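Local coordinates for enoyl-CoA hydratase/carnithine racemase (PDB 6SL9), which probably isomerises CoA-bound intermediates of bacterial phenylacetic acid catabolism, as a crotonase-family enzyme that forms oxepin-CoA, at residues 238-241 against 242-246; 107-110 against 111-114; 189-192 against 193-197; 216-219 against 220-224. All coordinates share one frame; numbering follows the deposited sequence.

Contact 1: 238-241 against 242-246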
loop_
_atom_site.group_PDB
_atom_site.type_symbol
_atom_site.label_atom_id
_atom_site.label_comp_id
_atom_site.label_asym_id
_atom_site.label_seq_id
_atom_site.Cartn_x
_atom_site.Cartn_y
_atom_site.Cartn_z
ATOM N N GLN A 238 -6.421 31.781 -8.034
ATOM C CA GLN A 238 -5.489 32.917 -7.932
ATOM C C GLN A 238 -4.125 32.425 -7.471
ATOM O O GLN A 238 -3.098 32.900 -7.971
ATOM C CB GLN A 238 -6.046 33.931 -6.947
ATOM C CG GLN A 238 -7.368 34.518 -7.340
ATOM C CD GLN A 238 -7.270 35.472 -8.507
ATOM O OE1 GLN A 238 -8.014 35.349 -9.480
ATOM N NE2 GLN A 238 -6.354 36.435 -8.433
ATOM N N ASP A 239 -4.102 31.420 -6.602
ATOM C CA ASP A 239 -2.806 30.924 -6.080
ATOM C C ASP A 239 -1.965 30.285 -7.194
ATOM O O ASP A 239 -0.755 30.426 -7.144
ATOM C CB ASP A 239 -3.066 29.937 -4.960
ATOM C CG ASP A 239 -3.297 30.578 -3.618
ATOM O OD1 ASP A 239 -3.209 31.833 -3.508
ATOM O OD2 ASP A 239 -3.575 29.841 -2.662
ATOM N N HIS A 240 -2.587 29.604 -8.151
ATOM C CA HIS A 240 -1.752 29.052 -9.227
ATOM C C HIS A 240 -1.096 30.180 -10.022
ATOM O O HIS A 240 0.093 30.067 -10.377
ATOM C CB HIS A 240 -2.604 28.130 -10.098
ATOM C CG HIS A 240 -1.814 27.704 -11.298
ATOM N ND1 HIS A 240 -0.590 27.076 -11.181
ATOM C CD2 HIS A 240 -2.048 27.826 -12.636
ATOM C CE1 HIS A 240 -0.115 26.863 -12.394
ATOM N NE2 HIS A 240 -0.970 27.263 -13.301
ATOM N N GLU A 241 -1.820 31.239 -10.291
ATOM C CA GLU A 241 -1.270 32.404 -11.052
ATOM C C GLU A 241 -0.092 33.005 -10.297
ATOM O O GLU A 241 1.017 33.226 -10.875
ATOM C CB GLU A 241 -2.368 33.445 -11.279
ATOM C CG GLU A 241 -2.040 34.609 -12.228
ATOM C CD GLU A 241 -2.908 35.871 -12.194
ATOM O OE1 GLU A 241 -3.841 35.976 -11.332
ATOM O OE2 GLU A 241 -2.621 36.795 -13.005
ATOM N N GLU A 242 -0.252 33.116 -8.983
ATOM C CA GLU A 242 0.823 33.581 -8.098
ATOM C C GLU A 242 1.993 32.622 -8.100
ATOM O O GLU A 242 3.165 33.084 -8.111
ATOM C CB GLU A 242 0.275 33.900 -6.712
ATOM C CG GLU A 242 1.349 34.115 -5.659
ATOM C CD GLU A 242 2.217 35.342 -5.767
ATOM O OE1 GLU A 242 3.201 35.426 -4.931
ATOM O OE2 GLU A 242 1.932 36.184 -6.660
ATOM N N GLY A 243 1.710 31.336 -7.999
ATOM C CA GLY A 243 2.773 30.332 -7.968
ATOM C C GLY A 243 3.637 30.392 -9.225
ATOM O O GLY A 243 4.878 30.271 -9.106
ATOM N N VAL A 244 3.017 30.584 -10.385
ATOM C CA VAL A 244 3.779 30.654 -11.660
ATOM C C VAL A 244 4.647 31.916 -11.654
ATOM O O VAL A 244 5.877 31.851 -12.029
ATOM C CB VAL A 244 2.823 30.596 -12.863
ATOM C CG1 VAL A 244 3.547 30.908 -14.136
ATOM C CG2 VAL A 244 2.156 29.228 -12.912
ATOM N N ARG A 245 4.069 33.031 -11.240
ATOM C CA ARG A 245 4.872 34.266 -11.224
ATOM C C ARG A 245 6.053 34.119 -10.256
ATOM O O ARG A 245 7.212 34.520 -10.627
ATOM C CB ARG A 245 3.980 35.428 -10.813
ATOM C CG ARG A 245 2.951 35.894 -11.837
ATOM C CD ARG A 245 2.558 37.330 -11.552
ATOM N NE ARG A 245 1.926 37.314 -10.239
ATOM C CZ ARG A 245 0.652 37.000 -10.000
ATOM N NH1 ARG A 245 -0.168 36.718 -11.003
ATOM N NH2 ARG A 245 0.207 36.971 -8.751
ATOM N N ALA A 246 5.855 33.533 -9.089
ATOM C CA ALA A 246 6.907 33.425 -8.063
ATOM C C ALA A 246 8.018 32.488 -8.571
ATOM O O ALA A 246 9.195 32.789 -8.386
ATOM C CB ALA A 246 6.304 32.943 -6.773
HETATM O O HOH W 1 -2.787 35.728 -8.411
#
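H240 and V244, one helical turn apart, make the close-packed side of this contact. The V244 methyl CG2 comes at a slant onto the imidazole, 3.3 Å from H240 CE1. It also rests 3.4 Å from H240 O, because that methyl lies anti to its own carbonyl carbon and beside the backbone N. The ring is held by the second subunit, whose I135 O is hydrogen-bonded to ND1 and Y77 OH to NE2, and the Y77 ring meets it steeply. This is the opening of helix 238-249, already in regular i to i+4 bonding, with V244 N giving to H240 O at 3.0 Å. The other side is charged and more open to solvent. There R245, bent at chi3, folds back along the helix and joins E241 and E242 in a salt-bridge network. NH1 of R245 lies 3.2 Å from E241 OE2, with carboxylate and guanidinium planes 79° apart. R245 NH2 gives to the anti lone pair of E242 OE2 at 2.8 Å, a bond bent to 138° as that oxygen stands off the guanidinium plane. E241 O sits over one guanidinium face. A water spans Q238 O, E241 OE1 and R245 NH2. R251 pairs with E242 OE1.

Contact 2: 107-110 against 111-114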
loop_
_atom_site.group_PDB
_atom_site.type_symbol
_atom_site.label_atom_id
_atom_site.label_comp_id
_atom_site.label_asym_id
_atom_site.label_seq_id
_atom_site.Cartn_x
_atom_site.Cartn_y
_atom_site.Cartn_z
ATOM N N ALA A 107 -5.283 5.409 21.567
ATOM C CA ALA A 107 -5.737 4.004 21.569
ATOM C C ALA A 107 -7.138 3.906 20.965
ATOM O O ALA A 107 -7.970 4.807 21.186
ATOM C CB ALA A 107 -5.738 3.439 22.982
ATOM N N GLY A 108 -7.413 2.809 20.293
ATOM C CA GLY A 108 -8.771 2.592 19.756
ATOM C C GLY A 108 -9.164 3.700 18.814
ATOM O O GLY A 108 -8.360 4.127 17.980
ATOM N N ALA A 109 -10.331 4.266 18.992
ATOM C CA ALA A 109 -10.766 5.397 18.143
ATOM C C ALA A 109 -9.896 6.621 18.358
ATOM O O ALA A 109 -9.865 7.492 17.501
ATOM C CB ALA A 109 -12.208 5.716 18.332
ATOM N N GLY A 110 -9.177 6.705 19.469
ATOM C CA GLY A 110 -8.205 7.802 19.623
ATOM C C GLY A 110 -7.064 7.659 18.621
ATOM O O GLY A 110 -6.572 8.652 18.099
ATOM N N MET A 111 -6.616 6.415 18.389
ATOM C CA MET A 111 -5.622 6.135 17.337
ATOM C C MET A 111 -6.248 6.444 15.967
ATOM O O MET A 111 -5.598 7.089 15.140
ATOM C CB MET A 111 -5.139 4.694 17.418
ATOM C CG MET A 111 -4.185 4.329 16.342
ATOM S SD MET A 111 -3.383 2.765 16.736
ATOM C CE MET A 111 -2.352 2.529 15.288
ATOM N N SER A 112 -7.483 6.003 15.723
ATOM C CA SER A 112 -8.173 6.335 14.465
ATOM C C SER A 112 -8.143 7.831 14.199
ATOM O O SER A 112 -7.741 8.264 13.098
ATOM C CB SER A 112 -9.617 5.824 14.463
ATOM O OG SER A 112 -9.717 4.443 14.834
ATOM N N LEU A 113 -8.539 8.632 15.196
ATOM C CA LEU A 113 -8.646 10.088 15.014
ATOM C C LEU A 113 -7.267 10.675 14.720
ATOM O O LEU A 113 -7.095 11.505 13.849
ATOM C CB LEU A 113 -9.301 10.719 16.265
ATOM C CG LEU A 113 -10.811 10.485 16.428
ATOM C CD1 LEU A 113 -11.345 11.183 17.677
ATOM C CD2 LEU A 113 -11.632 11.008 15.250
ATOM N N ALA A 114 -6.228 10.224 15.459
ATOM C CA ALA A 114 -4.878 10.787 15.295
ATOM C C ALA A 114 -4.412 10.547 13.858
ATOM O O ALA A 114 -3.732 11.402 13.251
ATOM C CB ALA A 114 -3.937 10.133 16.266
#
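This is a helix start packed into the core: strand 105-107 passes through G108, the N-cap, into the short helix 109-115, and residues three and four apart meet round its first turn. M111 N reaches back to A107 O by a weak bond of 3.5 Å, whereas G110 N meets the same oxygen at 2.8 Å. Regular bonding follows as S112 N gives to G108 O at 3.1 Å and L113 N to A109 O at 2.9 Å. G108 turns the chain with a positive phi (59°), and a side chain on G110 would be crowded by A107 O. M111 CB lies 3.3 Å from G108 O; CG, anti to the backbone N (chi1 177°), leads the extended chain away. The S112 hydroxyl, beside its own backbone N (chi1 -50°), lies 3.4 Å from G108 O, but its hydrogen bond is to D140 O. L113 CG leans over A109 O at 3.3 Å. In crotonases the corresponding helix start lends an N-H to the oxyanion hole, and this glycine-rich turn is consistent with such a role. Around it, G108 bonds to T129 of strand 127-129, A109 and L113 pack on I28, and A114 lies against strand 98-102.

Contact 3: 189-192 against 193-197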
loop_
_atom_site.group_PDB
_atom_site.type_symbol
_atom_site.label_atom_id
_atom_site.label_comp_id
_atom_site.label_asym_id
_atom_site.label_seq_id
_atom_site.Cartn_x
_atom_site.Cartn_y
_atom_site.Cartn_z
ATOM N N GLU A 189 6.474 22.916 17.846
ATOM C CA GLU A 189 6.839 22.379 16.515
ATOM C C GLU A 189 5.552 22.173 15.694
ATOM O O GLU A 189 5.562 22.459 14.482
ATOM C CB GLU A 189 7.683 21.090 16.670
ATOM C CG GLU A 189 9.037 21.328 17.288
ATOM C CD GLU A 189 10.254 20.714 16.675
ATOM O OE1 GLU A 189 11.271 20.661 17.416
ATOM O OE2 GLU A 189 10.260 20.450 15.449
ATOM N N ALA A 190 4.512 21.634 16.293
ATOM C CA ALA A 190 3.283 21.328 15.527
ATOM C C ALA A 190 2.672 22.655 15.080
ATOM O O ALA A 190 2.170 22.763 13.967
ATOM C CB ALA A 190 2.321 20.520 16.379
ATOM N N LEU A 191 2.672 23.663 15.952
ATOM C CA LEU A 191 2.108 24.984 15.588
ATOM C C LEU A 191 2.945 25.633 14.480
ATOM O O LEU A 191 2.382 26.249 13.593
ATOM C CB LEU A 191 1.959 25.883 16.799
ATOM C CG LEU A 191 1.227 27.167 16.511
ATOM C CD1 LEU A 191 -0.195 26.962 16.009
ATOM C CD2 LEU A 191 1.197 28.006 17.769
ATOM N N SER A 192 4.258 25.546 14.549
ATOM C CA SER A 192 5.133 26.117 13.496
ATOM C C SER A 192 4.757 25.476 12.164
ATOM O O SER A 192 4.648 26.189 11.144
ATOM C CB SER A 192 6.593 25.859 13.853
ATOM O OG SER A 192 7.408 26.354 12.833
ATOM N N LEU A 193 4.623 24.146 12.130
ATOM C CA LEU A 193 4.292 23.471 10.855
ATOM C C LEU A 193 2.886 23.906 10.397
ATOM O O LEU A 193 2.679 24.213 9.230
ATOM C CB LEU A 193 4.351 21.957 11.076
ATOM C CG LEU A 193 3.887 21.091 9.899
ATOM C CD1 LEU A 193 4.732 21.367 8.693
ATOM C CD2 LEU A 193 3.918 19.619 10.239
ATOM N N ALA A 194 1.909 23.938 11.285
ATOM C CA ALA A 194 0.552 24.382 10.934
ATOM C C ALA A 194 0.572 25.806 10.398
ATOM O O ALA A 194 -0.134 26.099 9.443
ATOM C CB ALA A 194 -0.368 24.209 12.113
ATOM N N LYS A 195 1.388 26.690 10.974
ATOM C CA LYS A 195 1.472 28.081 10.488
ATOM C C LYS A 195 2.073 28.121 9.087
ATOM O O LYS A 195 1.686 28.956 8.288
ATOM C CB LYS A 195 2.220 28.952 11.489
ATOM C CG LYS A 195 1.385 29.358 12.691
ATOM C CD LYS A 195 2.195 30.203 13.668
ATOM C CE LYS A 195 1.371 30.693 14.833
ATOM N NZ LYS A 195 2.095 31.676 15.663
ATOM N N GLU A 196 3.036 27.262 8.807
ATOM C CA GLU A 196 3.641 27.190 7.459
ATOM C C GLU A 196 2.559 26.736 6.495
ATOM O O GLU A 196 2.398 27.331 5.435
ATOM C CB GLU A 196 4.809 26.209 7.426
ATOM C CG GLU A 196 6.079 26.604 8.158
ATOM C CD GLU A 196 7.281 25.707 7.874
ATOM O OE1 GLU A 196 7.184 24.831 6.964
ATOM O OE2 GLU A 196 8.330 25.914 8.540
ATOM N N LEU A 197 1.794 25.708 6.867
ATOM C CA LEU A 197 0.700 25.236 5.993
ATOM C C LEU A 197 -0.348 26.316 5.805
ATOM O O LEU A 197 -0.922 26.413 4.764
ATOM C CB LEU A 197 0.089 23.945 6.541
ATOM C CG LEU A 197 1.033 22.738 6.508
ATOM C CD1 LEU A 197 0.544 21.658 7.430
ATOM C CD2 LEU A 197 1.154 22.190 5.082
#
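L191 and K195 touch through their aliphatic parts, crossing at a slant one turn apart on helix 186-197. K195 CE comes within 3.9 Å of L191 CG, with the L191 methyl CD2 almost as near. The base of the lysine lies along the backbone: K195 CG is 3.4 Å from L191 O, the oxygen to which K195 N gives a 2.8 Å hydrogen bond. The CG approach follows from chi1 of K195 (-78°), which sets CG beside the backbone N, while its remaining torsions run extended and carry NZ outward to a long, weak ion pair with D12. With an alanine in place of this lysine, the methylenes lying against L191 would be gone, which would probably uncover that flank of the leucine and leave D12 without this distant positive charge. On the next residue, E196 CG approaches S192 O to 3.3 Å and repeats the same lean. The alanines and L193 fill the inner side, with A194 CB 3.5 Å from A190 O. What positions these residues is the sheet beneath: L191, A194 and K195 meet V14 of strand 14-19, A190 and A194 meet strand 98-102, and L193 meets L119 and L121. At the C-terminal end L197 touches L162 of the second subunit. As in the crotonase fold, a helix packs by its apolar side on the central sheet.

Contact 4: 216-219 against 220-224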
loop_
_atom_site.group_PDB
_atom_site.type_symbol
_atom_site.label_atom_id
_atom_site.label_comp_id
_atom_site.label_asym_id
_atom_site.label_seq_id
_atom_site.Cartn_x
_atom_site.Cartn_y
_atom_site.Cartn_z
ATOM N N TYR A 216 -6.622 4.370 -4.134
ATOM C CA TYR A 216 -6.489 2.899 -4.202
ATOM C C TYR A 216 -7.677 2.222 -4.912
ATOM O O TYR A 216 -7.495 1.136 -5.457
ATOM C CB TYR A 216 -6.306 2.309 -2.798
ATOM C CG TYR A 216 -5.005 2.720 -2.144
ATOM C CD1 TYR A 216 -3.814 2.089 -2.434
ATOM C CD2 TYR A 216 -4.974 3.811 -1.295
ATOM C CE1 TYR A 216 -2.618 2.478 -1.860
ATOM C CE2 TYR A 216 -3.795 4.218 -0.723
ATOM C CZ TYR A 216 -2.626 3.526 -0.966
ATOM O OH TYR A 216 -1.508 3.929 -0.299
ATOM N N ARG A 217 -8.854 2.821 -4.861
ATOM C CA ARG A 217 -10.045 2.190 -5.459
ATOM C C ARG A 217 -10.209 2.529 -6.927
ATOM O O ARG A 217 -11.078 1.939 -7.522
ATOM C CB ARG A 217 -11.284 2.557 -4.667
ATOM C CG ARG A 217 -11.736 3.998 -4.821
ATOM C CD ARG A 217 -12.992 4.262 -4.058
ATOM N NE ARG A 217 -14.110 3.879 -4.888
ATOM C CZ ARG A 217 -14.759 4.687 -5.709
ATOM N NH1 ARG A 217 -14.444 5.971 -5.783
ATOM N NH2 ARG A 217 -15.753 4.200 -6.425
ATOM N N LEU A 218 -9.460 3.496 -7.434
ATOM C CA LEU A 218 -9.619 3.887 -8.859
ATOM C C LEU A 218 -8.755 3.055 -9.779
ATOM O O LEU A 218 -7.630 2.711 -9.447
ATOM C CB LEU A 218 -9.278 5.360 -9.010
ATOM C CG LEU A 218 -10.166 6.320 -8.219
ATOM C CD1 LEU A 218 -9.768 7.748 -8.581
ATOM C CD2 LEU A 218 -11.648 6.127 -8.528
ATOM N N SER A 219 -9.279 2.792 -10.959
ATOM C CA SER A 219 -8.426 2.339 -12.072
ATOM C C SER A 219 -7.468 3.482 -12.437
ATOM O O SER A 219 -7.761 4.657 -12.176
ATOM C CB SER A 219 -9.235 1.922 -13.244
ATOM O OG SER A 219 -9.816 3.065 -13.847
ATOM N N LEU A 220 -6.386 3.161 -13.105
ATOM C CA LEU A 220 -5.520 4.214 -13.626
ATOM C C LEU A 220 -6.326 5.172 -14.500
ATOM O O LEU A 220 -6.153 6.399 -14.394
ATOM C CB LEU A 220 -4.339 3.632 -14.360
ATOM C CG LEU A 220 -3.459 4.685 -14.979
ATOM C CD1 LEU A 220 -2.816 5.626 -14.051
ATOM C CD2 LEU A 220 -2.509 4.146 -15.942
ATOM N N THR A 221 -7.188 4.649 -15.356
ATOM C CA THR A 221 -7.991 5.509 -16.238
ATOM C C THR A 221 -8.845 6.497 -15.420
ATOM O O THR A 221 -8.880 7.712 -15.722
ATOM C CB THR A 221 -8.828 4.648 -17.208
ATOM O OG1 THR A 221 -7.936 3.853 -17.989
ATOM C CG2 THR A 221 -9.736 5.498 -18.058
ATOM N N GLU A 222 -9.479 5.982 -14.391
ATOM C CA GLU A 222 -10.317 6.866 -13.552
ATOM C C GLU A 222 -9.449 7.872 -12.820
ATOM O O GLU A 222 -9.870 9.014 -12.633
ATOM C CB GLU A 222 -11.121 6.036 -12.573
ATOM C CG GLU A 222 -12.225 5.229 -13.195
ATOM C CD GLU A 222 -12.754 4.097 -12.312
ATOM O OE1 GLU A 222 -12.063 3.628 -11.368
ATOM O OE2 GLU A 222 -13.874 3.675 -12.612
ATOM N N ALA A 223 -8.297 7.464 -12.328
ATOM C CA ALA A 223 -7.405 8.363 -11.588
ATOM C C ALA A 223 -6.923 9.475 -12.512
ATOM O O ALA A 223 -6.867 10.648 -12.105
ATOM C CB ALA A 223 -6.242 7.611 -11.025
ATOM N N LEU A 224 -6.558 9.154 -13.747
ATOM C CA LEU A 224 -6.145 10.174 -14.706
ATOM C C LEU A 224 -7.261 11.184 -14.944
ATOM O O LEU A 224 -7.011 12.381 -15.074
ATOM C CB LEU A 224 -5.651 9.528 -15.985
ATOM C CG LEU A 224 -4.338 8.761 -15.882
ATOM C CD1 LEU A 224 -4.072 8.006 -17.188
ATOM C CD2 LEU A 224 -3.171 9.646 -15.446
HETATM O O HOH W 2 -12.614 1.495 -9.830
#
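S219 and E222 form a capping box at the start of helix 220-235, each side chain turned toward the other's backbone N-H. The S219 hydroxyl OG stands in the crowded position between its own N and carbonyl carbon (chi1 71°), facing into the helix, where it accepts from E222 N at 3.0 Å. In return E222, its chain extended past CG, runs back along the serine and accepts a hydrogen bond from S219 N on OE1 at 2.9 Å, nearly straight (164°) and arriving on the anti side, 30° out of the carboxylate plane. The serine oxygen thus rests against the glutamate chain, S219 OG 3.3 Å from E222 CG. A glycine in place of S219 would remove that oxygen, so E222 N would probably lose its capping partner and the glutamate methylenes their neighbour. L218 crosses E222 at a slant. Its CD2 sits 3.8 Å from E222 OE1, and its other methyl, CD1, lies 3.9 Å from A223 CA. With CB atoms 4.3 Å apart, L218 and A223 are spaced as in a hydrophobic staple, flanking the box. The outer ends belong to the trimer: T221 OG1 bonds to E89 of the second subunit, whose R217 packs on S219. R217 of this chain pairs with E214 and touches R217 of the third subunit. The carbonyl of R217 in this chain is linked to the box by water: a single water donates to both R217 O and E222 OE1, the latter at 2.7 Å.

Overall arrangement
The four contacts follow one another along the chain as 2, 3, 4 and 1, and none touches another. Contact 2 is the innermost, its centre about 10 Å from that of the chain, and is the one likely to border the active site, where no ligand is bound in this apo form. Contact 3 lies on the other side of the chain's centre, about 22 Å away between centres, yet both meet strand 98-102. Contacts 4 and 1 belong to consecutive C-terminal helices, with centres 28 Å apart, and each meets the second subunit. Contact 1 is 38 Å from contact 2 between centres but comes within about 9 Å of contact 3 at the nearest atoms.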